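Local coordinates for sister chromatid cohesion protein (Chaetomium thermophilum, PDB 5T8V) that probably acts as a loader of cohesin onto chromatin, this chain being the HEAT-repeat C-terminal part of the longer SCC2 protein, at residues Asp554-Glu557 with Arg558-Leu562; Ala354-His357 with Ser358-Ile361; Cys545-Tyr548 with Asp549-Asp553. All coordinates share one frame; numbering follows the deposited sequence.

Contact 1 (Asp554-Glu557 with Arg558-Leu562)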
loop_
_atom_site.group_PDB
_atom_site.type_symbol
_atom_site.label_atom_id
_atom_site.label_comp_id
_atom_site.label_asym_id
_atom_site.label_seq_id
_atom_site.Cartn_x
_atom_site.Cartn_y
_atom_site.Cartn_z
ATOM N N ASP A 554 5.386 -48.635 -5.758
ATOM C CA ASP A 554 4.794 -49.793 -5.100
ATOM C C ASP A 554 5.516 -50.055 -3.780
ATOM O O ASP A 554 6.135 -51.096 -3.564
ATOM C CB ASP A 554 4.841 -51.012 -6.020
ATOM C CG ASP A 554 3.788 -50.963 -7.112
ATOM O OD1 ASP A 554 2.677 -50.455 -6.851
ATOM O OD2 ASP A 554 4.074 -51.436 -8.233
ATOM N N VAL A 555 5.446 -49.091 -2.865
ATOM C CA VAL A 555 5.960 -49.294 -1.514
ATOM C C VAL A 555 4.982 -50.213 -0.790
ATOM O O VAL A 555 3.867 -49.807 -0.452
ATOM C CB VAL A 555 6.138 -47.967 -0.769
ATOM C CG1 VAL A 555 6.815 -48.202 0.574
ATOM C CG2 VAL A 555 6.942 -46.984 -1.610
ATOM N N LEU A 556 5.403 -51.455 -0.545
ATOM C CA LEU A 556 4.471 -52.498 -0.130
ATOM C C LEU A 556 3.766 -52.138 1.176
ATOM O O LEU A 556 2.541 -51.965 1.208
ATOM C CB LEU A 556 5.217 -53.827 -0.003
ATOM C CG LEU A 556 4.339 -55.075 0.103
ATOM C CD1 LEU A 556 4.974 -56.237 -0.646
ATOM C CD2 LEU A 556 4.111 -55.443 1.555
ATOM N N GLU A 557 4.527 -52.027 2.269
ATOM C CA GLU A 557 3.911 -51.869 3.584
ATOM C C GLU A 557 2.996 -50.652 3.628
ATOM O O GLU A 557 1.892 -50.715 4.186
ATOM C CB GLU A 557 4.993 -51.767 4.660
ATOM C CG GLU A 557 4.452 -51.784 6.083
ATOM C CD GLU A 557 3.650 -53.037 6.387
ATOM O OE1 GLU A 557 4.011 -54.115 5.870
ATOM O OE2 GLU A 557 2.654 -52.942 7.136
ATOM N N ARG A 558 3.436 -49.533 3.052
ATOM C CA ARG A 558 2.585 -48.352 2.965
ATOM C C ARG A 558 1.245 -48.694 2.325
ATOM O O ARG A 558 0.180 -48.349 2.853
ATOM C CB ARG A 558 3.300 -47.262 2.165
ATOM C CG ARG A 558 2.517 -45.961 2.009
ATOM C CD ARG A 558 3.033 -45.161 0.828
ATOM N NE ARG A 558 2.847 -45.881 -0.431
ATOM C CZ ARG A 558 3.469 -45.588 -1.568
ATOM N NH1 ARG A 558 4.334 -44.582 -1.622
ATOM N NH2 ARG A 558 3.229 -46.308 -2.656
ATOM N N ASP A 559 1.281 -49.385 1.185
ATOM C CA ASP A 559 0.049 -49.719 0.479
ATOM C C ASP A 559 -0.833 -50.641 1.310
ATOM O O ASP A 559 -2.063 -50.527 1.281
ATOM C CB ASP A 559 0.377 -50.366 -0.864
ATOM C CG ASP A 559 1.241 -49.484 -1.736
ATOM O OD1 ASP A 559 1.112 -48.244 -1.640
ATOM O OD2 ASP A 559 2.051 -50.030 -2.516
ATOM N N GLN A 560 -0.225 -51.567 2.054
ATOM C CA GLN A 560 -1.015 -52.474 2.881
ATOM C C GLN A 560 -1.719 -51.713 3.999
ATOM O O GLN A 560 -2.928 -51.880 4.215
ATOM C CB GLN A 560 -0.121 -53.576 3.447
ATOM C CG GLN A 560 0.554 -54.417 2.372
ATOM C CD GLN A 560 1.145 -55.699 2.916
ATOM O OE1 GLN A 560 1.583 -55.757 4.065
ATOM N NE2 GLN A 560 1.152 -56.739 2.092
ATOM N N GLU A 561 -0.979 -50.866 4.718
ATOM C CA GLU A 561 -1.604 -50.021 5.731
ATOM C C GLU A 561 -2.735 -49.195 5.132
ATOM O O GLU A 561 -3.811 -49.072 5.732
ATOM C CB GLU A 561 -0.556 -49.110 6.372
ATOM C CG GLU A 561 -1.111 -48.137 7.400
ATOM C CD GLU A 561 -1.747 -48.836 8.586
ATOM O OE1 GLU A 561 -1.515 -50.052 8.754
ATOM O OE2 GLU A 561 -2.478 -48.171 9.349
ATOM N N LEU A 562 -2.514 -48.624 3.944
ATOM C CA LEU A 562 -3.566 -47.849 3.295
ATOM C C LEU A 562 -4.773 -48.714 2.962
ATOM O O LEU A 562 -5.909 -48.229 2.991
ATOM C CB LEU A 562 -3.021 -47.181 2.032
ATOM C CG LEU A 562 -2.112 -45.974 2.271
ATOM C CD1 LEU A 562 -1.384 -45.594 0.994
ATOM C CD2 LEU A 562 -2.918 -44.794 2.795
#
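V555 lies over one face of the R558 guanidinium, and this meeting forms the close-packed half of the contact. V555 CB stands 3.7 Å above the plane, over its centre, while V555 CG2 comes 3.5 Å from R558 NH1; the two side chains cross at about a right angle. R558 reaches back toward V555 because its chain, after leaving with CG anti to the backbone N (chi1 -180°), bends at chi3. In the plane of the same guanidinium lies D559 OD1, gripped side-on by two nitrogens: R558 NE at 3.2 Å and R558 NH2 at 3.0 Å. The NH2 bond arrives on the syn side of the carboxylate, whereas the NE bond comes from above its plane. A second carboxylate, that of the poorly ordered D553, forms a salt bridge with NH2, so two acids on the polar side and V555 over one face limit the rotation of the group.

On the looser side L556 and E557 are exposed to solvent. L556 rests its CD2 on the Q560 amide. E557, poorly ordered, crosses Q560 with its carboxylate 78° from the amide plane. E561 turns its carboxylate to R564, in a salt bridge further along the helix, and also touches W506.

Beneath both halves run regular backbone bonds: D559 N to V555 O (3.1 Å), Q560 N to L556 O (2.9 Å) and E561 N to E557 O (2.9 Å). With V555 at the N-cap position, this is the opening turn of helix 556-574 in an almost wholly helical HEAT-repeat fold.

Contact 2 (Ala354-His357 with Ser358-Ile361)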
loop_
_atom_site.group_PDB
_atom_site.type_symbol
_atom_site.label_atom_id
_atom_site.label_comp_id
_atom_site.label_asym_id
_atom_site.label_seq_id
_atom_site.Cartn_x
_atom_site.Cartn_y
_atom_site.Cartn_z
ATOM N N ALA A 354 -5.614 -55.564 3.213
ATOM C CA ALA A 354 -4.203 -55.203 3.266
ATOM C C ALA A 354 -3.429 -55.795 2.095
ATOM O O ALA A 354 -2.453 -55.194 1.633
ATOM C CB ALA A 354 -3.593 -55.658 4.591
ATOM N N SER A 355 -3.844 -56.963 1.603
ATOM C CA SER A 355 -3.171 -57.598 0.475
ATOM C C SER A 355 -3.698 -57.096 -0.862
ATOM O O SER A 355 -2.914 -56.863 -1.789
ATOM C CB SER A 355 -3.324 -59.118 0.557
ATOM O OG SER A 355 -4.689 -59.492 0.611
ATOM N N GLN A 356 -5.010 -56.927 -0.984
ATOM C CA GLN A 356 -5.624 -56.355 -2.182
ATOM C C GLN A 356 -5.925 -54.875 -1.973
ATOM O O GLN A 356 -7.022 -54.387 -2.243
ATOM C CB GLN A 356 -6.887 -57.125 -2.541
ATOM C CG GLN A 356 -6.750 -58.633 -2.387
ATOM C CD GLN A 356 -7.917 -59.393 -2.986
ATOM O OE1 GLN A 356 -8.592 -60.158 -2.300
ATOM N NE2 GLN A 356 -8.157 -59.188 -4.277
ATOM N N HIS A 357 -4.918 -54.152 -1.479
ATOM C CA HIS A 357 -5.108 -52.759 -1.080
ATOM C C HIS A 357 -5.729 -51.925 -2.194
ATOM O O HIS A 357 -6.536 -51.027 -1.927
ATOM C CB HIS A 357 -3.771 -52.158 -0.637
ATOM C CG HIS A 357 -2.613 -52.547 -1.504
ATOM N ND1 HIS A 357 -2.338 -51.928 -2.702
ATOM C CD2 HIS A 357 -1.664 -53.500 -1.345
ATOM C CE1 HIS A 357 -1.267 -52.480 -3.244
ATOM N NE2 HIS A 357 -0.838 -53.436 -2.441
ATOM N N SER A 358 -5.368 -52.201 -3.448
ATOM C CA SER A 358 -5.935 -51.444 -4.560
ATOM C C SER A 358 -7.456 -51.552 -4.570
ATOM O O SER A 358 -8.166 -50.548 -4.719
ATOM C CB SER A 358 -5.347 -51.944 -5.880
ATOM O OG SER A 358 -5.927 -51.273 -6.984
ATOM N N THR A 359 -7.976 -52.769 -4.399
ATOM C CA THR A 359 -9.420 -52.967 -4.430
ATOM C C THR A 359 -10.091 -52.307 -3.233
ATOM O O THR A 359 -11.167 -51.714 -3.368
ATOM C CB THR A 359 -9.745 -54.457 -4.467
ATOM O OG1 THR A 359 -9.025 -55.079 -5.539
ATOM C CG2 THR A 359 -11.239 -54.672 -4.673
ATOM N N ALA A 360 -9.479 -52.407 -2.052
ATOM C CA ALA A 360 -10.014 -51.717 -0.883
ATOM C C ALA A 360 -10.120 -50.220 -1.144
ATOM O O ALA A 360 -11.146 -49.591 -0.853
ATOM C CB ALA A 360 -9.132 -51.997 0.334
ATOM N N ILE A 361 -9.063 -49.634 -1.709
ATOM C CA ILE A 361 -9.078 -48.212 -2.034
ATOM C C ILE A 361 -10.198 -47.901 -3.014
ATOM O O ILE A 361 -10.887 -46.884 -2.884
ATOM C CB ILE A 361 -7.707 -47.785 -2.591
ATOM C CG1 ILE A 361 -6.643 -47.858 -1.489
ATOM C CG2 ILE A 361 -7.777 -46.380 -3.210
ATOM C CD1 ILE A 361 -6.723 -46.750 -0.448
#
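H357 and Q356 meet the start of the next helix mainly through their backbones, and residues 358-361 restart the helix one by one after a break. S358 comes first. S358 N lies 3.1 Å from H357 ND1, at an angle too poor for a hydrogen bond and oblique to the imidazole. That nitrogen of the ring is instead probably hydrogen-bonded to the hydroxyl of Y548 on helix 527-550. The ring is placed there by a chi1 of 42°, which sets CG between the backbone N and the carbonyl carbon; at its edge, in plane, lies A354 O.

T359 follows, giving its N to Q356 O at 2.9 Å in a weak bond, with its CB also close to that oxygen. A360 N makes the straighter bond to the same acceptor, at 3.2 Å and in the carbonyl plane, so two amides share Q356 O. A360 CB points back toward residues 354-357 and stands 3.6 Å from H357 O. I361 completes the turn: its N bonds to H357 O at 2.9 Å, and its CG1 lies 3.2 Å from the same oxygen. The I361 side chain continues onto helices 527-550 and 556-574, where it meets Y548 and A566.

Q356 leaves helical angles (phi -98°, psi 49°) after helix 350-355 and also occupies the N-cap position of the following helix, while its amide oxygen turns back to Q352. The result is a helix-to-helix junction of minimal length, where helix 350-355 gives way to the long helix 357-391.

Contact 3 (Cys545-Tyr548 with Asp549-Asp553)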
loop_
_atom_site.group_PDB
_atom_site.type_symbol
_atom_site.label_atom_id
_atom_site.label_comp_id
_atom_site.label_asym_id
_atom_site.label_seq_id
_atom_site.Cartn_x
_atom_site.Cartn_y
_atom_site.Cartn_z
ATOM N N CYS A 545 -8.042 -42.222 -0.141
ATOM C CA CYS A 545 -8.045 -42.547 -1.565
ATOM C C CYS A 545 -7.082 -41.653 -2.342
ATOM O O CYS A 545 -6.312 -42.134 -3.179
ATOM C CB CYS A 545 -9.461 -42.430 -2.124
ATOM S SG CYS A 545 -10.610 -43.628 -1.426
ATOM N N THR A 546 -7.114 -40.343 -2.084
ATOM C CA THR A 546 -6.220 -39.435 -2.795
ATOM C C THR A 546 -4.761 -39.766 -2.508
ATOM O O THR A 546 -3.923 -39.765 -3.417
ATOM C CB THR A 546 -6.525 -37.987 -2.410
ATOM O OG1 THR A 546 -7.820 -37.627 -2.902
ATOM C CG2 THR A 546 -5.485 -37.027 -2.993
ATOM N N CYS A 547 -4.441 -40.043 -1.244
ATOM C CA CYS A 547 -3.078 -40.415 -0.882
ATOM C C CYS A 547 -2.624 -41.637 -1.666
ATOM O O CYS A 547 -1.553 -41.631 -2.285
ATOM C CB CYS A 547 -2.998 -40.670 0.624
ATOM S SG CYS A 547 -1.467 -41.450 1.198
ATOM N N TYR A 548 -3.437 -42.697 -1.668
ATOM C CA TYR A 548 -3.049 -43.919 -2.364
ATOM C C TYR A 548 -2.930 -43.692 -3.869
ATOM O O TYR A 548 -2.019 -44.225 -4.514
ATOM C CB TYR A 548 -4.057 -45.027 -2.067
ATOM C CG TYR A 548 -3.785 -46.325 -2.790
ATOM C CD1 TYR A 548 -4.245 -46.531 -4.083
ATOM C CD2 TYR A 548 -3.085 -47.353 -2.175
ATOM C CE1 TYR A 548 -4.007 -47.715 -4.747
ATOM C CE2 TYR A 548 -2.843 -48.546 -2.831
ATOM C CZ TYR A 548 -3.306 -48.719 -4.117
ATOM O OH TYR A 548 -3.073 -49.898 -4.783
ATOM N N ASP A 549 -3.840 -42.907 -4.447
ATOM C CA ASP A 549 -3.844 -42.675 -5.887
ATOM C C ASP A 549 -2.797 -41.665 -6.334
ATOM O O ASP A 549 -2.574 -41.530 -7.543
ATOM C CB ASP A 549 -5.227 -42.200 -6.342
ATOM C CG ASP A 549 -6.282 -43.287 -6.243
ATOM O OD1 ASP A 549 -5.919 -44.480 -6.319
ATOM O OD2 ASP A 549 -7.476 -42.947 -6.095
ATOM N N GLY A 550 -2.156 -40.951 -5.405
ATOM C CA GLY A 550 -1.142 -39.984 -5.787
ATOM C C GLY A 550 0.221 -40.581 -6.063
ATOM O O GLY A 550 1.024 -39.956 -6.762
ATOM N N TYR A 551 0.498 -41.769 -5.534
ATOM C CA TYR A 551 1.794 -42.410 -5.695
ATOM C C TYR A 551 1.787 -43.330 -6.911
ATOM O O TYR A 551 0.808 -44.036 -7.164
ATOM C CB TYR A 551 2.150 -43.211 -4.441
ATOM C CG TYR A 551 2.300 -42.376 -3.187
ATOM C CD1 TYR A 551 2.967 -41.156 -3.214
ATOM C CD2 TYR A 551 1.774 -42.806 -1.975
ATOM C CE1 TYR A 551 3.107 -40.391 -2.070
ATOM C CE2 TYR A 551 1.909 -42.048 -0.826
ATOM C CZ TYR A 551 2.576 -40.841 -0.880
ATOM O OH TYR A 551 2.717 -40.080 0.260
ATOM N N GLN A 552 2.893 -43.324 -7.656
ATOM C CA GLN A 552 3.036 -44.161 -8.844
ATOM C C GLN A 552 4.130 -45.212 -8.680
ATOM O O GLN A 552 4.669 -45.702 -9.677
ATOM C CB GLN A 552 3.305 -43.295 -10.076
ATOM C CG GLN A 552 4.473 -42.333 -9.934
ATOM C CD GLN A 552 4.663 -41.469 -11.166
ATOM O OE1 GLN A 552 4.148 -41.778 -12.242
ATOM N NE2 GLN A 552 5.400 -40.373 -11.014
ATOM N N ASP A 553 4.467 -45.573 -7.443
ATOM C CA ASP A 553 5.415 -46.636 -7.153
ATOM C C ASP A 553 4.666 -47.805 -6.506
ATOM O O ASP A 553 3.448 -47.953 -6.686
ATOM C CB ASP A 553 6.547 -46.080 -6.280
ATOM C CG ASP A 553 6.039 -45.415 -5.016
ATOM O OD1 ASP A 553 4.923 -45.751 -4.566
ATOM O OD2 ASP A 553 6.758 -44.551 -4.469
#
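C547 and Y551 form the innermost layer of this contact, a Cys sulfur-aromatic pair in which the sulfur sits obliquely beside the ring. C547 SG is 4.0 Å from Y551 CE2, and the line from the sulfur to the ring centroid runs 57° off the ring normal. The backbone of the same cysteine takes part as well: C547 O lies over one face of the Y551 ring, 3.5 Å from its CD2. With SG anti to the backbone N (chi1 169°), the thiol projects off the flank of the helix, on the side where the Y551 ring lies.

A second pair joins consecutive residues. D549 OD1 approaches the edge of the Y548 ring, near its plane, 3.5 Å from CD1, with the carboxylate and ring planes 75° apart. The carboxylate is positioned by a salt bridge from OD1 to R362 of helix 357-391, which would partly offset its charge.

One layer further out, the backbone sets these side chains in place. D549 N bonds to C545 O at 2.9 Å, a regular helical turn. After that the pattern changes, because G550 N divides itself between T546 O, at 2.9 Å in a weak bond, and C547 O, at 3.2 Å. The second is reached from well above the carbonyl plane. Y551 then takes an extended backbone, and the chain leaves the helical path.

Around this end of helix 527-550, C547 and Y548 pack on L562 of helix 556-574, C545 touches L364 and D365 of helix 357-391, and C547 and Y551 rest on P500 of helix 500-503.

Read from the N terminus, the three contacts come in series, each closing a single local turn, so none nests in or crosses another. Contact 2 comes first, at the junction where helix 357-391 begins. Almost two hundred residues later, contact 3 forms toward the C-terminal end of helix 527-550. Contact 1 follows directly, and the two share the short connection into helix 556-574. In space the separated parts converge: centres lie about 9 Å (contacts 1 and 2), 10 Å (1 and 3) and 12 Å (2 and 3) apart. Together they tie the ends of helices 350-355 and 527-550 to the starts of helices 357-391 and 556-574.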